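Local coordinates for type I site-specific restriction-modification system, R (Restriction) subunit (Vibrio vulnificus, PDB 3H1T), which probably hydrolyses ATP and binds DNA as part of the restriction subunit of a type I restriction enzyme, at residues V271-F279 / L294-F303. Residues are numbered along the deposited sequence; the frame is centred on the assembly and turned at random.
Sequences VVKSREIYF and LYKEFPQDFF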
loop_
_atom_site.group_PDB
_atom_site.type_symbol
_atom_site.label_atom_id
_atom_site.label_comp_id
_atom_site.label_asym_id
_atom_site.label_seq_id
_atom_site.Cartn_x
_atom_site.Cartn_y
_atom_site.Cartn_z
ATOM N N VAL A 271 30.927 -2.026 5.449
ATOM C CA VAL A 271 32.346 -1.875 5.734
ATOM C C VAL A 271 32.592 -0.743 6.713
ATOM O O VAL A 271 33.424 -0.852 7.616
ATOM C CB VAL A 271 33.135 -1.530 4.462
ATOM C CG1 VAL A 271 34.618 -1.622 4.759
ATOM C CG2 VAL A 271 32.723 -2.460 3.322
ATOM N N VAL A 272 31.841 0.337 6.539
ATOM C CA VAL A 272 31.963 1.542 7.347
ATOM C C VAL A 272 31.152 1.596 8.634
ATOM O O VAL A 272 29.927 1.521 8.592
ATOM C CB VAL A 272 31.586 2.761 6.478
ATOM C CG1 VAL A 272 31.553 4.017 7.314
ATOM C CG2 VAL A 272 32.598 2.895 5.328
ATOM N N LYS A 273 31.838 1.757 9.765
ATOM C CA LYS A 273 31.183 1.851 11.077
ATOM C C LYS A 273 31.159 3.269 11.645
ATOM O O LYS A 273 31.203 3.457 12.865
ATOM C CB LYS A 273 31.857 0.929 12.112
ATOM C CG LYS A 273 33.231 0.394 11.724
ATOM C CD LYS A 273 34.266 0.561 12.848
ATOM C CE LYS A 273 33.780 -0.044 14.168
ATOM N NZ LYS A 273 33.326 -1.442 13.967
ATOM N N SER A 274 31.076 4.268 10.773
ATOM C CA SER A 274 31.039 5.645 11.246
ATOM C C SER A 274 29.740 6.391 10.908
ATOM O O SER A 274 29.425 7.401 11.543
ATOM C CB SER A 274 32.250 6.419 10.709
ATOM O OG SER A 274 32.115 6.686 9.327
ATOM N N ARG A 275 28.987 5.898 9.922
ATOM C CA ARG A 275 27.724 6.539 9.526
ATOM C C ARG A 275 26.565 6.255 10.498
ATOM O O ARG A 275 26.765 5.620 11.539
ATOM C CB ARG A 275 27.336 6.106 8.103
ATOM C CG ARG A 275 28.176 6.760 7.013
ATOM C CD ARG A 275 27.609 8.123 6.626
ATOM N NE ARG A 275 28.484 8.883 5.728
ATOM C CZ ARG A 275 29.580 9.525 6.125
ATOM N NH1 ARG A 275 29.937 9.495 7.405
ATOM N NH2 ARG A 275 30.317 10.204 5.250
ATOM N N GLU A 276 25.359 6.725 10.160
ATOM C CA GLU A 276 24.178 6.529 11.021
ATOM C C GLU A 276 22.992 5.833 10.346
ATOM O O GLU A 276 22.304 5.024 10.971
ATOM C CB GLU A 276 23.694 7.866 11.576
ATOM C CG GLU A 276 24.792 8.895 11.734
ATOM C CD GLU A 276 24.505 9.855 12.859
ATOM O OE1 GLU A 276 23.761 9.443 13.775
ATOM O OE2 GLU A 276 25.026 10.995 12.842
ATOM N N ILE A 277 22.728 6.168 9.089
ATOM C CA ILE A 277 21.632 5.541 8.356
ATOM C C ILE A 277 22.168 4.683 7.212
ATOM O O ILE A 277 22.689 5.207 6.222
ATOM C CB ILE A 277 20.648 6.603 7.781
ATOM C CG1 ILE A 277 19.676 7.064 8.874
ATOM C CG2 ILE A 277 19.868 6.024 6.609
ATOM C CD1 ILE A 277 20.330 7.858 9.995
ATOM N N TYR A 278 22.015 3.367 7.351
ATOM C CA TYR A 278 22.502 2.409 6.354
ATOM C C TYR A 278 21.462 1.750 5.446
ATOM O O TYR A 278 20.331 1.485 5.863
ATOM C CB TYR A 278 23.283 1.295 7.046
ATOM C CG TYR A 278 24.490 1.776 7.810
ATOM C CD1 TYR A 278 24.350 2.414 9.042
ATOM C CD2 TYR A 278 25.776 1.569 7.316
ATOM C CE1 TYR A 278 25.466 2.825 9.767
ATOM C CE2 TYR A 278 26.902 1.984 8.030
ATOM C CZ TYR A 278 26.740 2.605 9.256
ATOM O OH TYR A 278 27.856 2.981 9.974
ATOM N N PHE A 279 21.863 1.480 4.206
ATOM C CA PHE A 279 21.001 0.824 3.228
ATOM C C PHE A 279 21.784 -0.384 2.729
ATOM O O PHE A 279 23.007 -0.326 2.615
ATOM C CB PHE A 279 20.707 1.746 2.040
ATOM C CG PHE A 279 20.142 3.086 2.426
ATOM C CD1 PHE A 279 20.984 4.143 2.767
ATOM C CD2 PHE A 279 18.765 3.294 2.438
ATOM C CE1 PHE A 279 20.459 5.399 3.111
ATOM C CE2 PHE A 279 18.225 4.537 2.778
ATOM C CZ PHE A 279 19.074 5.597 3.117
ATOM N N LEU A 294 29.130 -10.129 5.130
ATOM C CA LEU A 294 29.752 -8.857 5.482
ATOM C C LEU A 294 29.338 -8.280 6.838
ATOM O O LEU A 294 30.177 -7.796 7.597
ATOM C CB LEU A 294 29.429 -7.846 4.380
ATOM C CG LEU A 294 30.393 -6.704 4.043
ATOM C CD1 LEU A 294 29.788 -5.913 2.884
ATOM C CD2 LEU A 294 30.630 -5.805 5.249
ATOM N N TYR A 295 28.049 -8.347 7.149
ATOM C CA TYR A 295 27.534 -7.789 8.394
ATOM C C TYR A 295 28.264 -8.176 9.670
ATOM O O TYR A 295 28.280 -7.404 10.635
ATOM C CB TYR A 295 26.044 -8.110 8.541
ATOM C CG TYR A 295 25.696 -9.580 8.489
ATOM C CD1 TYR A 295 25.775 -10.384 9.632
ATOM C CD2 TYR A 295 25.219 -10.154 7.309
ATOM C CE1 TYR A 295 25.376 -11.724 9.602
ATOM C CE2 TYR A 295 24.819 -11.490 7.267
ATOM C CZ TYR A 295 24.900 -12.268 8.416
ATOM O OH TYR A 295 24.513 -13.591 8.372
ATOM N N LYS A 296 28.897 -9.343 9.686
ATOM C CA LYS A 296 29.574 -9.752 10.911
ATOM C C LYS A 296 30.744 -8.810 11.255
ATOM O O LYS A 296 31.327 -8.895 12.337
ATOM C CB LYS A 296 30.013 -11.210 10.798
ATOM C CG LYS A 296 28.922 -12.084 10.172
ATOM C CD LYS A 296 29.044 -13.559 10.540
ATOM C CE LYS A 296 28.411 -14.465 9.475
ATOM N NZ LYS A 296 26.955 -14.226 9.235
ATOM N N GLU A 297 31.060 -7.887 10.345
ATOM C CA GLU A 297 32.126 -6.916 10.588
ATOM C C GLU A 297 31.555 -5.857 11.546
ATOM O O GLU A 297 32.296 -5.097 12.185
ATOM C CB GLU A 297 32.575 -6.272 9.265
ATOM C CG GLU A 297 33.458 -5.007 9.422
ATOM C CD GLU A 297 34.836 -5.271 10.039
ATOM O OE1 GLU A 297 35.644 -6.033 9.446
ATOM O OE2 GLU A 297 35.106 -4.699 11.123
ATOM N N PHE A 298 30.225 -5.803 11.625
ATOM C CA PHE A 298 29.559 -4.881 12.533
ATOM C C PHE A 298 29.198 -5.731 13.728
ATOM O O PHE A 298 28.874 -6.914 13.588
ATOM C CB PHE A 298 28.244 -4.327 11.979
ATOM C CG PHE A 298 28.358 -3.639 10.655
ATOM C CD1 PHE A 298 28.270 -4.372 9.478
ATOM C CD2 PHE A 298 28.443 -2.249 10.576
ATOM C CE1 PHE A 298 28.251 -3.735 8.230
ATOM C CE2 PHE A 298 28.426 -1.594 9.332
ATOM C CZ PHE A 298 28.329 -2.344 8.156
ATOM N N PRO A 299 29.240 -5.148 14.930
ATOM C CA PRO A 299 28.877 -5.970 16.089
ATOM C C PRO A 299 27.355 -6.220 16.178
ATOM O O PRO A 299 26.558 -5.539 15.516
ATOM C CB PRO A 299 29.430 -5.161 17.257
ATOM C CG PRO A 299 29.290 -3.736 16.763
ATOM C CD PRO A 299 29.815 -3.860 15.349
ATOM N N GLN A 300 26.948 -7.185 17.000
ATOM C CA GLN A 300 25.528 -7.508 17.148
ATOM C C GLN A 300 24.716 -6.268 17.511
ATOM O O GLN A 300 23.736 -5.926 16.844
ATOM C CB GLN A 300 25.330 -8.568 18.239
ATOM C CG GLN A 300 26.338 -9.708 18.184
ATOM C CD GLN A 300 25.736 -11.016 17.696
ATOM O OE1 GLN A 300 26.355 -11.747 16.914
ATOM N NE2 GLN A 300 24.531 -11.327 18.171
ATOM N N ASP A 301 25.149 -5.591 18.566
ATOM C CA ASP A 301 24.474 -4.404 19.065
ATOM C C ASP A 301 24.858 -3.113 18.362
ATOM O O ASP A 301 24.830 -2.039 18.973
ATOM C CB ASP A 301 24.740 -4.270 20.562
ATOM C CG ASP A 301 26.226 -4.221 20.884
ATOM O OD1 ASP A 301 26.980 -5.087 20.376
ATOM O OD2 ASP A 301 26.638 -3.327 21.656
ATOM N N PHE A 302 25.209 -3.201 17.084
ATOM C CA PHE A 302 25.568 -1.995 16.346
ATOM C C PHE A 302 24.307 -1.145 16.201
ATOM O O PHE A 302 24.183 -0.087 16.831
ATOM C CB PHE A 302 26.123 -2.352 14.963
ATOM C CG PHE A 302 26.723 -1.182 14.222
ATOM C CD1 PHE A 302 27.827 -0.508 14.740
ATOM C CD2 PHE A 302 26.194 -0.758 13.001
ATOM C CE1 PHE A 302 28.396 0.567 14.050
ATOM C CE2 PHE A 302 26.750 0.318 12.299
ATOM C CZ PHE A 302 27.852 0.982 12.821
ATOM N N PHE A 303 23.361 -1.634 15.394
ATOM C CA PHE A 303 22.093 -0.943 15.113
ATOM C C PHE A 303 21.068 -0.890 16.249
ATOM O O PHE A 303 20.976 -1.798 17.078
ATOM C CB PHE A 303 21.404 -1.586 13.908
ATOM C CG PHE A 303 22.281 -1.735 12.706
ATOM C CD1 PHE A 303 23.044 -2.879 12.537
ATOM C CD2 PHE A 303 22.318 -0.751 11.723
ATOM C CE1 PHE A 303 23.836 -3.052 11.403
ATOM C CE2 PHE A 303 23.107 -0.914 10.582
ATOM C CZ PHE A 303 23.867 -2.073 10.424
#
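One face of the Tyr278 ring receives the edges of three phenylalanines, Phe298, Phe302 and Phe303, in offset edge-to-face pairs. Phe298 and Phe303 stand nearly upright on the tyrosine plane, whereas Phe302 is more inclined at 69°. Each phenylalanine meets a different part of the tyrosine: Phe303 CE2 lies 3.9 Å from Tyr278 CD1. Phe302 CE2 is 3.8 Å from Tyr278 CE1, and Phe298 CE2 faces Tyr278 CE2. Among the phenylalanines, Phe298 CD2 sits over the rim of one face of Phe302, while Phe302 CD2 lies over the centre of a Phe303 face. Phe302 reaches in from its turn with CG trans to the backbone N (chi1 -171°), and its edge meets the phenol oxygen, Phe302 CZ to Tyr278 OH being 3.5 Å. This aromatic cluster joins strand 277-281 of the parallel sheet in the P-loop NTPase-type domain to the loop leading into strand 305-308; a type I turn from Pro299 to Phe302 brings the last two rings round, and Arg237 makes a cation-pi contact with Phe302. Tyr278 OH also donates to Val272 O at 2.9 Å; the hydroxyl lies 31° from the plane of the Val272 carbonyl, and the bond ties the preceding loop to the strand. The same Val272 O lies 3.5 Å from Phe298 CE2, at that ring's edge. Farther out, Lys273 CB packs 4.0 Å from Phe302 CE1, and Leu294 CD2 approaches Val271 N.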